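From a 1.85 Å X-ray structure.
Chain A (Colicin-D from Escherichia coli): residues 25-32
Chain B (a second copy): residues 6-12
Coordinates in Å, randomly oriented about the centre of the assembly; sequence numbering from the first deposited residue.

Chain A, residues 25-32: NQPPVYTQ
Chain B 6-12: VARAEAE

Residues 25-32 of chain A form an extended segment packed against one side of a helix in a second copy of the protein, burying 309 Å² in total. From A:Asn25 to A:Thr31 phi lies between -58° and -116° and psi between 120° and 177°, with no regular strand; A:Gln32 (-44/-57) opens a helix. A:Thr31, chi1 p, is its N-cap, its side chain capping a backbone N just past the stretch. Chain B 6-12 is helical throughout (phi -60° to -67°, psi -39° to -47°), part of a helix that extends beyond it at both ends. Its i+4 bonds, B:Glu10 N to B:Val6 O, B:Ala11 N to B:Ala7 O and B:Glu12 N to B:Arg8 O, each measure 2.9 Å. The segment crosses the helix rather than running along it, and the register is marked by A:Val29 CA to B:Arg8 CA at 6.3 Å and A:Thr31 CA to B:Ala7 CA at 6.8 Å.

The apolar contact centres on A:Val29, which points toward the helix with chi1 at -62° (m). B:Ala7 and B:Ala11, one helical turn apart, both direct their CB toward chain A. A:Val29 CG1 lies 3.6 Å from B:Ala11 CB, while A:Val29 CG2 reaches B:Ala7 CB at 4.0 Å and is also 4.4 Å from B:Ala11 CB. The same CG2 of A:Val29 reaches the helix backbone, 3.8 Å from B:Ala7 O. A:Thr31 CG2 adds a looser contact, 4.2 Å from B:Ala7 CB. A:Tyr30, next to A:Val29, points its CB away from the helix (chi1 m, chi2 84°) and makes no contact with it.

The polar contact depends on B:Arg8. Its CA-to-CB bond runs sideways, but chi1 -70° (m), chi2 -144° (between wells), chi3 166° (t) and chi4 -100° carry the guanidinium to the chain A backbone. B:Arg8 NH2 donates a hydrogen bond to A:Pro27 O at 3.2 Å, with an N-H...O angle of 155°. The acceptor sits at the guanidinium edge, near its plane, where the N-H bonds are directed; as a carbonyl, it remains available although proline lacks an amide hydrogen.

Close packing surrounds this bond. A:Gln26 (chi1 p, chi2 t, chi3 -2°) places NE2 over one guanidinium face, 3.4 Å from B:Arg8 NH2; both atoms are donors, so this is contact without a hydrogen bond. A:Val29 N lies over the opposite face. A:Pro28 CA comes within 3.5 Å of B:Arg8 NH2, and A:Val29 CG1 within 3.8 Å of B:Arg8 NH1, linking the polar and apolar contacts.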

ATOM      1  N   ASN A  25     -22.787  -4.886   7.546  1.00 19.85           N
ATOM      2  CA  ASN A  25     -22.981  -4.342   8.881  1.00 21.33           C
ATOM      3  C   ASN A  25     -21.775  -3.497   9.245  1.00 26.99           C
ATOM      4  O   ASN A  25     -20.640  -3.866   8.937  1.00 26.83           O
ATOM      5  CB  ASN A  25     -23.136  -5.443   9.934  1.00 22.33           C
ATOM      6  CG  ASN A  25     -24.432  -6.196   9.801  1.00 30.07           C
ATOM      7  OD1 ASN A  25     -25.481  -5.685  10.180  1.00 26.39           O
ATOM      8  ND2 ASN A  25     -24.369  -7.430   9.278  1.00 21.62           N
ATOM      9  N   GLN A  26     -22.013  -2.384   9.929  1.00 24.92           N
ATOM     10  CA  GLN A  26     -20.884  -1.595  10.377  1.00 26.75           C
ATOM     11  C   GLN A  26     -20.078  -2.396  11.404  1.00 19.29           C
ATOM     12  O   GLN A  26     -20.636  -3.225  12.123  1.00 26.02           O
ATOM     13  CB  GLN A  26     -21.360  -0.276  10.970  1.00 34.73           C
ATOM     14  CG  GLN A  26     -21.890  -0.371  12.363  1.00 36.59           C
ATOM     15  CD  GLN A  26     -22.180   0.994  12.939  1.00 49.50           C
ATOM     16  OE1 GLN A  26     -21.945   2.014  12.289  1.00 60.20           O
ATOM     17  NE2 GLN A  26     -22.690   1.025  14.165  1.00 47.47           N
ATOM     18  N   PRO A  27     -18.760  -2.193  11.459  1.00 26.44           N
ATOM     19  CA  PRO A  27     -17.952  -2.933  12.425  1.00 25.60           C
ATOM     20  C   PRO A  27     -18.437  -2.679  13.841  1.00 21.51           C
ATOM     21  O   PRO A  27     -18.894  -1.570  14.164  1.00 19.78           O
ATOM     22  CB  PRO A  27     -16.541  -2.359  12.216  1.00 24.64           C
ATOM     23  CG  PRO A  27     -16.571  -1.704  10.896  1.00 29.65           C
ATOM     24  CD  PRO A  27     -17.960  -1.267  10.644  1.00 26.92           C
ATOM     25  N   PRO A  28     -18.300  -3.652  14.714  1.00 23.35           N
ATOM     26  CA  PRO A  28     -18.702  -3.428  16.105  1.00 23.85           C
ATOM     27  C   PRO A  28     -17.573  -2.804  16.907  1.00 22.59           C
ATOM     28  O   PRO A  28     -16.464  -2.584  16.396  1.00 22.41           O
ATOM     29  CB  PRO A  28     -19.024  -4.844  16.584  1.00 25.76           C
ATOM     30  CG  PRO A  28     -17.953  -5.691  15.866  1.00 21.78           C
ATOM     31  CD  PRO A  28     -17.698  -4.988  14.527  1.00 19.26           C
ATOM     32  N   VAL A  29     -17.844  -2.493  18.155  1.00 22.78           N
ATOM     33  CA  VAL A  29     -16.785  -2.276  19.127  1.00 22.32           C
ATOM     34  C   VAL A  29     -16.596  -3.589  19.863  1.00 22.18           C
ATOM     35  O   VAL A  29     -17.502  -4.426  19.946  1.00 21.94           O
ATOM     36  CB  VAL A  29     -17.074  -1.106  20.098  1.00 25.38           C
ATOM     37  CG1 VAL A  29     -17.203   0.204  19.314  1.00 28.48           C
ATOM     38  CG2 VAL A  29     -18.301  -1.356  20.903  1.00 24.17           C
ATOM     39  N   TYR A  30     -15.393  -3.790  20.380  1.00 24.50           N
ATOM     40  CA  TYR A  30     -14.983  -5.089  20.880  1.00 22.85           C
ATOM     41  C   TYR A  30     -14.741  -4.980  22.371  1.00 23.36           C
ATOM     42  O   TYR A  30     -13.900  -4.190  22.817  1.00 26.51           O
ATOM     43  CB  TYR A  30     -13.727  -5.586  20.151  1.00 18.64           C
ATOM     44  CG  TYR A  30     -14.011  -5.875  18.699  1.00 19.69           C
ATOM     45  CD1 TYR A  30     -13.989  -4.854  17.755  1.00 22.55           C
ATOM     46  CD2 TYR A  30     -14.325  -7.166  18.273  1.00 21.39           C
ATOM     47  CE1 TYR A  30     -14.272  -5.105  16.421  1.00 14.78           C
ATOM     48  CE2 TYR A  30     -14.607  -7.433  16.938  1.00 19.94           C
ATOM     49  CZ  TYR A  30     -14.578  -6.403  16.019  1.00 17.12           C
ATOM     50  OH  TYR A  30     -14.859  -6.671  14.708  1.00 19.77           O
ATOM     51  N   THR A  31     -15.489  -5.760  23.136  1.00 21.75           N
ATOM     52  CA  THR A  31     -15.060  -6.026  24.488  1.00 26.37           C
ATOM     53  C   THR A  31     -13.763  -6.825  24.456  1.00 34.16           C
ATOM     54  O   THR A  31     -13.379  -7.416  23.440  1.00 27.32           O
ATOM     55  CB  THR A  31     -16.142  -6.778  25.259  1.00 25.57           C
ATOM     56  OG1 THR A  31     -16.358  -8.055  24.653  1.00 27.45           O
ATOM     57  CG2 THR A  31     -17.453  -5.983  25.241  1.00 25.02           C
ATOM     58  N   GLN A  32     -13.054  -6.776  25.580  1.00 34.81           N
ATOM     59  CA  GLN A  32     -11.922  -7.651  25.831  1.00 34.64           C
ATOM     60  C   GLN A  32     -12.238  -9.094  25.420  1.00 36.70           C
ATOM     61  O   GLN A  32     -11.555  -9.687  24.573  1.00 31.29           O
ATOM     62  CB  GLN A  32     -11.595  -7.550  27.324  1.00 45.50           C
ATOM     63  CG  GLN A  32     -10.374  -8.268  27.769  1.00 53.79           C
ATOM     64  CD  GLN A  32      -9.130  -7.531  27.403  1.00 56.27           C
ATOM     65  OE1 GLN A  32      -9.089  -6.302  27.380  1.00 61.91           O
ATOM     66  NE2 GLN A  32      -8.108  -8.278  27.085  1.00 62.19           N
TER
ATOM     67  N   VAL B   6     -23.831  -0.423  26.264  1.00 22.03           N
ATOM     68  CA  VAL B   6     -22.810  -0.071  27.251  1.00 23.32           C
ATOM     69  C   VAL B   6     -21.416  -0.080  26.622  1.00 20.77           C
ATOM     70  O   VAL B   6     -20.621   0.851  26.826  1.00 19.71           O
ATOM     71  CB  VAL B   6     -22.887  -1.006  28.469  1.00 22.16           C
ATOM     72  CG1 VAL B   6     -21.706  -0.740  29.418  1.00 25.93           C
ATOM     73  CG2 VAL B   6     -24.202  -0.814  29.199  1.00 24.07           C
ATOM     74  N   ALA B   7     -21.093  -1.132  25.856  1.00 19.13           N
ATOM     75  CA  ALA B   7     -19.782  -1.199  25.209  1.00 21.05           C
ATOM     76  C   ALA B   7     -19.569  -0.021  24.264  1.00 25.62           C
ATOM     77  O   ALA B   7     -18.472   0.550  24.204  1.00 19.26           O
ATOM     78  CB  ALA B   7     -19.629  -2.518  24.443  1.00 20.66           C
ATOM     79  N   ARG B   8     -20.603   0.343  23.504  1.00 20.22           N
ATOM     80  CA  ARG B   8     -20.485   1.479  22.595  1.00 22.11           C
ATOM     81  C   ARG B   8     -20.286   2.782  23.353  1.00 20.88           C
ATOM     82  O   ARG B   8     -19.517   3.647  22.917  1.00 21.71           O
ATOM     83  CB  ARG B   8     -21.716   1.577  21.699  1.00 32.32           C
ATOM     84  CG  ARG B   8     -21.798   0.465  20.675  1.00 47.93           C
ATOM     85  CD  ARG B   8     -22.367   0.944  19.357  1.00 59.15           C
ATOM     86  NE  ARG B   8     -22.152  -0.008  18.292  1.00 67.10           N
ATOM     87  CZ  ARG B   8     -21.189   0.085  17.396  1.00 67.04           C
ATOM     88  NH1 ARG B   8     -20.335   1.099  17.428  1.00 64.18           N
ATOM     89  NH2 ARG B   8     -21.075  -0.841  16.455  1.00 66.49           N
ATOM     90  N   ALA B   9     -20.978   2.961  24.477  1.00 17.93           N
ATOM     91  CA  ALA B   9     -20.791   4.205  25.220  1.00 22.10           C
ATOM     92  C   ALA B   9     -19.387   4.279  25.795  1.00 18.40           C
ATOM     93  O   ALA B   9     -18.760   5.346  25.793  1.00 19.66           O
ATOM     94  CB  ALA B   9     -21.839   4.326  26.326  1.00 24.23           C
ATOM     95  N   GLU B  10     -18.872   3.149  26.278  1.00 17.13           N
ATOM     96  CA  GLU B  10     -17.512   3.113  26.801  1.00 17.84           C
ATOM     97  C   GLU B  10     -16.498   3.392  25.709  1.00 19.75           C
ATOM     98  O   GLU B  10     -15.511   4.109  25.942  1.00 18.81           O
ATOM     99  CB  GLU B  10     -17.239   1.761  27.461  1.00 22.34           C
ATOM    100  CG  GLU B  10     -17.973   1.582  28.790  1.00 27.48           C
ATOM    101  CD  GLU B  10     -17.848   0.172  29.331  1.00 34.75           C
ATOM    102  OE1 GLU B  10     -17.471  -0.726  28.549  1.00 34.13           O
ATOM    103  OE2 GLU B  10     -18.130  -0.038  30.531  1.00 36.55           O
ATOM    104  N   ALA B  11     -16.724   2.835  24.508  1.00 17.80           N
ATOM    105  CA  ALA B  11     -15.835   3.101  23.378  1.00 22.97           C
ATOM    106  C   ALA B  11     -15.853   4.576  23.012  1.00 22.02           C
ATOM    107  O   ALA B  11     -14.804   5.169  22.718  1.00 19.72           O
ATOM    108  CB  ALA B  11     -16.245   2.265  22.165  1.00 18.05           C
ATOM    109  N   GLU B  12     -17.046   5.178  23.013  1.00 19.68           N
ATOM    110  CA  GLU B  12     -17.175   6.591  22.686  1.00 17.47           C
ATOM    111  C   GLU B  12     -16.471   7.459  23.712  1.00 18.60           C
ATOM    112  O   GLU B  12     -15.764   8.398  23.347  1.00 19.15           O
ATOM    113  CB  GLU B  12     -18.644   6.976  22.575  1.00 22.06           C
ATOM    114  CG  GLU B  12     -19.308   6.377  21.347  1.00 39.93           C
ATOM    115  CD  GLU B  12     -19.033   7.172  20.083  1.00 52.07           C
ATOM    116  OE1 GLU B  12     -19.458   6.723  19.002  1.00 58.99           O
ATOM    117  OE2 GLU B  12     -18.401   8.247  20.175  1.00 53.85           O
TER